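Local coordinates for iron binding protein FbpA (Mannheimia haemolytica, PDB 1Q35) that binds ferric iron, probably in the periplasm as the solute-binding component of a bacterial iron-uptake system, at residues 176-181 with 197-202; 184-189 with 209-214; 265-270 with 276-281. All coordinates share one frame; numbering follows the deposited sequence. Where two conformers were deposited one is given.

Interaction 1. Residues 176-181 with 197-202. With FMT (formic acid), chain D; FMT (formic acid), chain C.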
loop_
_atom_site.group_PDB
_atom_site.type_symbol
_atom_site.label_atom_id
_atom_site.label_comp_id
_atom_site.label_asym_id
_atom_site.label_seq_id
_atom_site.Cartn_x
_atom_site.Cartn_y
_atom_site.Cartn_z
ATOM N N GLY A 176 13.657 2.540 8.949
ATOM C CA GLY A 176 12.326 2.771 9.468
ATOM C C GLY A 176 11.242 2.557 8.424
ATOM O O GLY A 176 11.502 2.025 7.342
ATOM N N GLY A 177 10.024 2.959 8.764
ATOM C CA GLY A 177 8.889 2.889 7.863
ATOM C C GLY A 177 8.505 4.261 7.338
ATOM O O GLY A 177 9.277 5.219 7.418
ATOM N N ASP A 178 7.301 4.358 6.792
ATOM C CA ASP A 178 6.857 5.603 6.174
ATOM C C ASP A 178 6.698 6.736 7.197
ATOM O O ASP A 178 7.111 7.870 6.938
ATOM C CB ASP A 178 5.531 5.407 5.433
ATOM C CG ASP A 178 5.675 4.689 4.108
ATOM O OD1 ASP A 178 6.802 4.361 3.682
ATOM O OD2 ASP A 178 4.657 4.437 3.435
ATOM N N ARG A 179 6.090 6.442 8.347
ATOM C CA ARG A 179 5.897 7.473 9.376
ATOM C C ARG A 179 7.230 8.008 9.886
ATOM O O ARG A 179 7.364 9.203 10.150
ATOM C CB ARG A 179 5.061 6.948 10.539
ATOM C CG ARG A 179 3.612 6.664 10.162
ATOM C CD ARG A 179 2.863 5.855 11.195
ATOM N NE ARG A 179 3.443 4.522 11.341
ATOM C CZ ARG A 179 3.195 3.689 12.345
ATOM N NH1 ARG A 179 2.358 4.024 13.315
ATOM N NH2 ARG A 179 3.799 2.510 12.377
ATOM N N ASP A 180 8.220 7.131 10.000
ATOM C CA ASP A 180 9.536 7.522 10.485
ATOM C C ASP A 180 10.185 8.587 9.605
ATOM O O ASP A 180 10.929 9.429 10.105
ATOM C CB ASP A 180 10.487 6.321 10.535
ATOM C CG ASP A 180 10.178 5.368 11.664
ATOM O OD1 ASP A 180 9.788 5.827 12.754
ATOM O OD2 ASP A 180 10.317 4.135 11.547
ATOM N N GLN A 181 9.916 8.568 8.299
ATOM C CA GLN A 181 10.498 9.576 7.417
ATOM C C GLN A 181 9.901 10.947 7.699
ATOM O O GLN A 181 10.587 11.964 7.567
ATOM C CB GLN A 181 10.317 9.251 5.929
ATOM C CG GLN A 181 10.515 7.803 5.520
ATOM C CD GLN A 181 11.839 7.231 5.976
ATOM O OE1 GLN A 181 12.885 7.831 5.759
ATOM N NE2 GLN A 181 11.794 6.059 6.594
ATOM N N SER A 197 -0.244 7.706 1.806
ATOM C CA SER A 197 -1.115 8.810 2.180
ATOM C C SER A 197 -1.810 8.615 3.523
ATOM O O SER A 197 -1.873 9.529 4.336
ATOM C CB SER A 197 -2.171 9.008 1.089
ATOM O OG SER A 197 -2.863 7.792 0.807
ATOM N N TYR A 198 -2.344 7.425 3.752
ATOM C CA TYR A 198 -3.159 7.177 4.943
ATOM C C TYR A 198 -2.361 7.384 6.231
ATOM O O TYR A 198 -2.928 7.743 7.256
ATOM C CB TYR A 198 -3.819 5.779 4.907
ATOM C CG TYR A 198 -2.851 4.643 4.718
ATOM C CD1 TYR A 198 -2.488 4.232 3.439
ATOM C CD2 TYR A 198 -2.267 3.998 5.799
ATOM C CE1 TYR A 198 -1.586 3.223 3.241
ATOM C CE2 TYR A 198 -1.355 2.969 5.610
ATOM C CZ TYR A 198 -1.016 2.595 4.317
ATOM O OH TYR A 198 -0.096 1.603 4.073
ATOM N N TYR A 199 -1.050 7.190 6.177
ATOM C CA TYR A 199 -0.219 7.418 7.357
ATOM C C TYR A 199 -0.278 8.864 7.861
ATOM O O TYR A 199 -0.104 9.099 9.050
ATOM C CB TYR A 199 1.241 7.013 7.103
ATOM C CG TYR A 199 1.449 5.516 7.036
ATOM C CD1 TYR A 199 2.013 4.921 5.911
ATOM C CD2 TYR A 199 1.089 4.693 8.095
ATOM C CE1 TYR A 199 2.202 3.548 5.840
ATOM C CE2 TYR A 199 1.272 3.318 8.029
ATOM C CZ TYR A 199 1.835 2.758 6.901
ATOM O OH TYR A 199 2.029 1.398 6.817
ATOM N N TYR A 200 -0.507 9.830 6.975
ATOM C CA TYR A 200 -0.645 11.224 7.399
ATOM C C TYR A 200 -1.832 11.378 8.349
ATOM O O TYR A 200 -1.724 12.027 9.392
ATOM C CB TYR A 200 -0.787 12.136 6.187
ATOM C CG TYR A 200 -0.520 13.593 6.476
ATOM C CD1 TYR A 200 -1.549 14.519 6.484
ATOM C CD2 TYR A 200 0.771 14.053 6.719
ATOM C CE1 TYR A 200 -1.309 15.865 6.742
ATOM C CE2 TYR A 200 1.019 15.400 6.973
ATOM C CZ TYR A 200 -0.022 16.297 6.978
ATOM O OH TYR A 200 0.212 17.633 7.231
ATOM N N GLY A 201 -2.962 10.763 8.005
ATOM C CA GLY A 201 -4.129 10.770 8.870
ATOM C C GLY A 201 -3.927 9.991 10.158
ATOM O O GLY A 201 -4.346 10.431 11.231
ATOM N N LYS A 202 -3.278 8.837 10.069
ATOM C CA LYS A 202 -2.956 8.069 11.268
ATOM C C LYS A 202 -2.105 8.889 12.239
ATOM O O LYS A 202 -2.345 8.866 13.441
ATOM C CB LYS A 202 -2.228 6.773 10.912
ATOM C CG LYS A 202 -3.077 5.740 10.171
ATOM C CD LYS A 202 -4.335 5.322 10.930
ATOM C CE LYS A 202 -4.026 4.668 12.272
ATOM N NZ LYS A 202 -5.243 4.450 13.098
HETATM C C FMT D . 4.714 2.774 8.594
HETATM O O1 FMT D . 5.345 2.416 7.491
HETATM O O2 FMT D . 5.046 3.812 9.151
HETATM C C FMT C . -0.603 -1.164 6.203
HETATM O O1 FMT C . -1.236 -2.110 6.880
HETATM O O2 FMT C . -1.238 -0.440 5.458
#
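Arg179 and Tyr199 face each other with their CA atoms 6.4 Å apart, where the first turn of helix 178-187 meets the first turn of helix 198-205. This is part of the iron site of a periplasmic-binding-protein fold: Tyr198 and Tyr199 bind Fe(3+) in another structure of this protein, while this iron-free model holds two formates, probably from the crystallisation liquor. One formate sits at the start of helix 178-187, a classic anion-binding position. Its O1 takes the N-H of Asp178 at 2.8 Å from that N, and its O2 takes both N and NE of Arg179, with NE also 2.8 Å away. A bend at chi3 (-64°) folds the arginine back so that NE joins its own backbone N on that oxygen, which lies in the guanidinium plane. The Tyr199 ring lies against the same formate. Arg179 CD touches Tyr199 CD2 at 3.8 Å, the guanidinium turned only 20° from the ring plane. Asp178 comes in at the ring edge instead, Asp178 OD2 being 3.5 Å from Tyr199 CE1, with the carboxylate 89° to the ring. That oxygen is fixed by a salt bridge to Arg103 and the backbone N of Asn196. The second formate is held weakly by Tyr198 OH, and Arg10 and Arg101 also donate to bound formate. The Tyr199 ring is thus sandwiched: Tyr198 CE2 stands 3.4 Å above the centre of one face, and over the opposite face, toward the rim, formate C lies 3.3 Å from Tyr199 CZ.

Interaction 2. Residues 184-189 with 209-214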
loop_
_atom_site.group_PDB
_atom_site.type_symbol
_atom_site.label_atom_id
_atom_site.label_comp_id
_atom_site.label_asym_id
_atom_site.label_seq_id
_atom_site.Cartn_x
_atom_site.Cartn_y
_atom_site.Cartn_z
ATOM N N ALA A 184 11.437 12.381 10.663
ATOM C CA ALA A 184 12.722 12.942 10.273
ATOM C C ALA A 184 12.559 14.325 9.643
ATOM O O ALA A 184 13.406 15.185 9.839
ATOM C CB ALA A 184 13.453 11.999 9.332
ATOM N N ILE A 185 11.479 14.550 8.895
ATOM C CA ILE A 185 11.167 15.886 8.388
ATOM C C ILE A 185 10.953 16.840 9.566
ATOM O O ILE A 185 11.496 17.950 9.598
ATOM C CB ILE A 185 9.922 15.866 7.461
ATOM C CG1 ILE A 185 10.236 15.130 6.151
ATOM C CG2 ILE A 185 9.460 17.298 7.182
ATOM C CD1 ILE A 185 9.030 14.920 5.242
ATOM N N LYS A 186 10.164 16.415 10.541
ATOM C CA LYS A 186 9.907 17.248 11.713
ATOM C C LYS A 186 11.217 17.633 12.413
ATOM O O LYS A 186 11.394 18.789 12.808
ATOM C CB LYS A 186 8.966 16.528 12.680
ATOM C CG LYS A 186 8.642 17.303 13.946
ATOM C CD LYS A 186 9.241 16.653 15.168
ATOM C CE LYS A 186 8.686 17.260 16.444
ATOM N NZ LYS A 186 9.589 16.984 17.591
ATOM N N GLU A 187 12.131 16.677 12.546
ATOM C CA GLU A 187 13.397 16.898 13.250
ATOM C C GLU A 187 14.422 17.700 12.439
ATOM O O GLU A 187 15.423 18.152 12.984
ATOM C CB GLU A 187 13.997 15.561 13.684
ATOM C CG GLU A 187 13.185 14.868 14.765
ATOM C CD GLU A 187 13.729 13.503 15.148
ATOM O OE1 GLU A 187 13.110 12.850 16.012
ATOM O OE2 GLU A 187 14.764 13.078 14.594
ATOM N N GLY A 188 14.177 17.886 11.145
ATOM C CA GLY A 188 15.048 18.676 10.295
ATOM C C GLY A 188 16.074 17.882 9.508
ATOM O O GLY A 188 16.878 18.467 8.797
ATOM N N ILE A 189 16.039 16.558 9.619
ATOM C CA ILE A 189 16.999 15.683 8.941
ATOM C C ILE A 189 16.788 15.676 7.432
ATOM O O ILE A 189 17.735 15.589 6.658
ATOM C CB ILE A 189 16.883 14.240 9.496
ATOM C CG1 ILE A 189 17.320 14.185 10.967
ATOM C CG2 ILE A 189 17.681 13.258 8.643
ATOM C CD1 ILE A 189 18.768 14.572 11.217
ATOM N N GLN A 209 2.304 11.365 17.556
ATOM C CA GLN A 209 2.795 11.559 16.181
ATOM C C GLN A 209 2.216 12.772 15.454
ATOM O O GLN A 209 2.672 13.117 14.365
ATOM C CB GLN A 209 2.508 10.311 15.345
ATOM C CG GLN A 209 3.124 9.033 15.901
ATOM C CD GLN A 209 2.747 7.805 15.090
ATOM O OE1 GLN A 209 1.921 7.884 14.178
ATOM N NE2 GLN A 209 3.336 6.665 15.432
ATOM N N LYS A 210 1.231 13.437 16.045
ATOM C CA LYS A 210 0.550 14.535 15.369
ATOM C C LYS A 210 1.525 15.668 15.028
ATOM O O LYS A 210 1.401 16.296 13.985
ATOM C CB LYS A 210 -0.602 15.044 16.233
ATOM C CG LYS A 210 -1.490 16.107 15.617
ATOM C CD LYS A 210 -2.125 17.012 16.681
ATOM C CE LYS A 210 -2.609 16.271 17.923
ATOM N NZ LYS A 210 -1.648 16.401 19.060
ATOM N N SER A 211 2.508 15.904 15.892
ATOM C CA SER A 211 3.520 16.933 15.639
ATOM C C SER A 211 4.384 16.609 14.418
ATOM O O SER A 211 4.890 17.517 13.757
ATOM C CB SER A 211 4.414 17.152 16.871
ATOM O OG SER A 211 5.221 16.025 17.146
ATOM N N TRP A 212 4.548 15.321 14.121
ATOM C CA TRP A 212 5.277 14.910 12.922
ATOM C C TRP A 212 4.510 15.364 11.680
ATOM O O TRP A 212 5.066 16.017 10.798
ATOM C CB TRP A 212 5.495 13.394 12.859
ATOM C CG TRP A 212 6.058 12.735 14.089
ATOM C CD1 TRP A 212 6.490 13.333 15.247
ATOM C CD2 TRP A 212 6.243 11.332 14.273
ATOM N NE1 TRP A 212 6.919 12.377 16.135
ATOM C CE2 TRP A 212 6.781 11.140 15.563
ATOM C CE3 TRP A 212 6.005 10.207 13.475
ATOM C CZ2 TRP A 212 7.091 9.876 16.067
ATOM C CZ3 TRP A 212 6.311 8.953 13.973
ATOM C CH2 TRP A 212 6.849 8.797 15.259
ATOM N N ALA A 213 3.224 15.021 11.628
ATOM C CA ALA A 213 2.375 15.410 10.508
ATOM C C ALA A 213 2.258 16.924 10.385
ATOM O O ALA A 213 2.275 17.449 9.284
ATOM C CB ALA A 213 1.000 14.782 10.639
ATOM N N GLU A 214 2.146 17.621 11.516
ATOM C CA GLU A 214 1.998 19.074 11.509
ATOM C C GLU A 214 3.213 19.795 10.932
ATOM O O GLU A 214 3.087 20.914 10.442
ATOM C CB GLU A 214 1.691 19.590 12.922
ATOM C CG GLU A 214 0.285 19.236 13.386
ATOM C CD GLU A 214 0.048 19.446 14.873
ATOM O OE1 GLU A 214 -1.136 19.497 15.258
ATOM O OE2 GLU A 214 1.019 19.547 15.653
#
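Lys186 reaches from the last turn of helix 178-187 to Ser211 and Trp212 of the short helix 210-214, and nearly the whole contact is made by its aliphatic chain. The backbones are close here, the CA atoms of Lys186 and Trp212 lying 5.3 Å apart. Lys186 CB points toward the other helix and comes within 4.0 Å of Trp212 CA. With CG swung opposite the backbone N (chi1 179°), the chain runs along the partner backbone, and Lys186 CG passes 3.8 Å from the carbonyl O of Ser211. At chi2 the chain bends, its -112° falling away from any staggered value. Lys186 CD then lies 4.3 Å from Trp212 CD1, approaching the indole obliquely. Lys186 CE goes on to the serine hydroxyl, 3.7 Å from Ser211 OG, while the ammonium NZ of Lys186 is 4.5 Å from that OG, too far for a hydrogen bond. Lys186 also touches a crystal neighbour, so the position of its outer part may owe something to the lattice. Just beyond the lysine, helix 178-187 ends in a Schellman motif: Ile189 N bonds back to Ala184 O at 3.0 Å, Gly188 N returns to Ile185 O, and Gly188 takes the positive phi (96°) that turns the chain out of the helix toward strand 192-196. In this periplasmic-binding-protein fold the pairing lies on the surface, well away from the centre of the chain. The indole of Trp212 leans back over its own helix start as well as meeting Lys183 and Met203, and Gln209 CA stands over the centre of one of its faces, 3.9 Å above the plane.

Interaction 3. Residues 265-270 with 276-281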
loop_
_atom_site.group_PDB
_atom_site.type_symbol
_atom_site.label_atom_id
_atom_site.label_comp_id
_atom_site.label_asym_id
_atom_site.label_seq_id
_atom_site.Cartn_x
_atom_site.Cartn_y
_atom_site.Cartn_z
ATOM N N LEU A 265 -11.261 5.276 10.204
ATOM C CA LEU A 265 -10.224 4.821 11.122
ATOM C C LEU A 265 -8.843 4.765 10.480
ATOM O O LEU A 265 -7.849 5.096 11.118
ATOM C CB LEU A 265 -10.561 3.441 11.690
ATOM C CG LEU A 265 -11.879 3.305 12.454
ATOM C CD1 LEU A 265 -12.013 1.900 13.025
ATOM C CD2 LEU A 265 -11.996 4.347 13.560
ATOM N N ASN A 266 -8.772 4.315 9.233
ATOM C CA ASN A 266 -7.485 4.142 8.572
ATOM C C ASN A 266 -7.081 5.303 7.668
ATOM O O ASN A 266 -5.924 5.374 7.277
ATOM C CB ASN A 266 -7.464 2.863 7.730
ATOM C CG ASN A 266 -7.386 1.596 8.560
ATOM O OD1 ASN A 266 -7.540 1.608 9.785
ATOM N ND2 ASN A 266 -7.150 0.477 7.878
ATOM N N HIS A 267 -8.020 6.177 7.308
ATOM C CA HIS A 267 -7.744 7.287 6.381
ATOM C C HIS A 267 -7.302 6.810 5.002
ATOM O O HIS A 267 -6.507 7.466 4.329
ATOM C CB HIS A 267 -6.760 8.274 7.006
ATOM C CG HIS A 267 -7.296 8.881 8.254
ATOM N ND1 HIS A 267 -8.311 9.812 8.239
ATOM C CD2 HIS A 267 -7.026 8.630 9.554
ATOM C CE1 HIS A 267 -8.614 10.137 9.481
ATOM N NE2 HIS A 267 -7.849 9.438 10.298
ATOM N N GLU A 268 -7.859 5.670 4.588
ATOM C CA GLU A 268 -7.656 5.124 3.257
ATOM C C GLU A 268 -8.832 5.495 2.369
ATOM O O GLU A 268 -9.853 5.996 2.837
ATOM C CB GLU A 268 -7.501 3.605 3.324
ATOM C CG GLU A 268 -6.218 3.163 3.993
ATOM C CD GLU A 268 -6.092 1.663 4.029
ATOM O OE1 GLU A 268 -5.588 1.079 3.042
ATOM O OE2 GLU A 268 -6.507 1.071 5.042
ATOM N N TYR A 269 -8.673 5.270 1.072
ATOM C CA TYR A 269 -9.754 5.498 0.124
ATOM C C TYR A 269 -10.563 4.209 -0.027
ATOM O O TYR A 269 -10.022 3.202 -0.465
ATOM C CB TYR A 269 -9.199 5.935 -1.234
ATOM C CG TYR A 269 -8.436 7.241 -1.158
ATOM C CD1 TYR A 269 -7.047 7.273 -1.219
ATOM C CD2 TYR A 269 -9.113 8.453 -1.007
ATOM C CE1 TYR A 269 -6.347 8.481 -1.131
ATOM C CE2 TYR A 269 -8.424 9.663 -0.921
ATOM C CZ TYR A 269 -7.045 9.667 -0.981
ATOM O OH TYR A 269 -6.350 10.855 -0.889
ATOM N N PRO A 270 -11.845 4.204 0.337
ATOM C CA PRO A 270 -12.666 3.011 0.097
ATOM C C PRO A 270 -12.720 2.674 -1.384
ATOM O O PRO A 270 -12.660 3.574 -2.216
ATOM C CB PRO A 270 -14.060 3.421 0.588
ATOM C CG PRO A 270 -13.850 4.577 1.459
ATOM C CD PRO A 270 -12.613 5.278 0.991
ATOM N N GLU A 276 -17.853 8.009 1.748
ATOM C CA GLU A 276 -17.013 9.200 1.815
ATOM C C GLU A 276 -15.699 8.897 2.532
ATOM O O GLU A 276 -15.678 8.119 3.486
ATOM C CB GLU A 276 -17.741 10.332 2.547
ATOM C CG GLU A 276 -18.922 10.918 1.789
ATOM C CD GLU A 276 -18.503 11.717 0.570
ATOM O OE1 GLU A 276 -19.048 11.464 -0.527
ATOM O OE2 GLU A 276 -17.627 12.600 0.702
ATOM N N PRO A 277 -14.604 9.513 2.089
ATOM C CA PRO A 277 -13.378 9.507 2.890
ATOM C C PRO A 277 -13.597 10.291 4.180
ATOM O O PRO A 277 -14.608 10.990 4.318
ATOM C CB PRO A 277 -12.360 10.221 1.991
ATOM C CG PRO A 277 -12.944 10.166 0.627
ATOM C CD PRO A 277 -14.424 10.258 0.832
ATOM N N SER A 278 -12.664 10.167 5.110
ATOM C CA SER A 278 -12.698 10.942 6.345
ATOM C C SER A 278 -12.587 12.435 6.053
ATOM O O SER A 278 -12.172 12.843 4.967
ATOM C CB SER A 278 -11.548 10.526 7.256
ATOM O OG SER A 278 -10.303 10.958 6.721
ATOM N N ALA A 279 -12.946 13.252 7.036
ATOM C CA ALA A 279 -12.812 14.698 6.918
ATOM C C ALA A 279 -11.358 15.099 6.661
ATOM O O ALA A 279 -11.094 15.993 5.865
ATOM C CB ALA A 279 -13.350 15.398 8.163
ATOM N N ILE A 280 -10.411 14.437 7.323
ATOM C CA ILE A 280 -8.998 14.720 7.086
ATOM C C ILE A 280 -8.639 14.434 5.621
ATOM O O ILE A 280 -8.035 15.265 4.942
ATOM C CB ILE A 280 -8.104 13.914 8.057
ATOM C CG1 ILE A 280 -8.177 14.519 9.466
ATOM C CG2 ILE A 280 -6.659 13.871 7.563
ATOM C CD1 ILE A 280 -7.488 13.704 10.545
ATOM N N VAL A 281 -9.029 13.265 5.124
ATOM C CA VAL A 281 -8.648 12.855 3.776
ATOM C C VAL A 281 -9.332 13.745 2.729
ATOM O O VAL A 281 -8.715 14.153 1.749
ATOM C CB VAL A 281 -8.962 11.360 3.553
ATOM C CG1 VAL A 281 -8.833 10.982 2.087
ATOM C CG2 VAL A 281 -8.045 10.505 4.405
HETATM O O HOH W 1 -10.575 8.194 4.394
HETATM O O HOH W 2 -7.946 13.027 -0.618
#
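His267 and Ser278 have their CA atoms 6.2 Å apart, and Tyr269 and Pro277 follow at 6.1 Å, so the chain leaving helix 256-266 runs beside the chain entering helix 279-283. His267 turns out of the first helix with positive phi (62°), and Ser278 is the N-cap of the second. The side chains of these two residues join the helix ends. His267 ND1 and Ser278 OG share a hydrogen bond of 2.8 Å in the imidazole plane, bent to 145°, in which either could be the donor. The same OG accepts the N-H of Val281, 3.1 Å from that N, as the capping bond, so two bonds grip this buried hydroxyl. Ile280 CD1 packs against His267 CE1 at 3.9 Å. Val281 touches both the histidine and the tyrosine: with CG1 opposite the backbone N (chi1 169°), its two methyls diverge, CG2 going to His267 CB and to the carbonyl O of His267, 3.4 Å off, and CG1 going to the tyrosine. That last contact is tight, Tyr269 CE2 lying 3.3 Å from Val281 CG1. Two waters close the seam. One donates to Glu268 O and accepts from Ser278 N; the other lies in the plane of the Tyr269 ring, takes the phenol proton at 2.7 Å from OH, and donates to Val281 O. Around this junction between the end of helix 256-266 and the N-capped start of helix 279-283, strand 269-270 pairs antiparallel with strand 96-108, Glu268, pointing away from 276-281, forms salt bridges with Arg10 and Arg101 near the iron site, and helix 198-205 lies alongside, where Asp205 takes His267 NE2 and Leu204 touches Ile280.

How the interactions relate
Following the chain from the N terminus, helix 178-187 starts interaction 1 with its first turn and interaction 2 with its last. After strand 192-196, helix 198-205 closes interaction 1, and helix 210-214 then closes interaction 2. Their segments alternate, so the two loops cross, and both helices pack against the one they share. Tyr200 OH comes close to Ala213 O, though it also bonds to Ala216 O, and Arg179 touches Gln209, which joins the two contacts directly. Interaction 3 comes later in series, a short loop from 265-270 to 276-281. It meets the far side of helix 198-205, Tyr198 CB lying against the backbone of Asn266 and His267, but does not touch interaction 2.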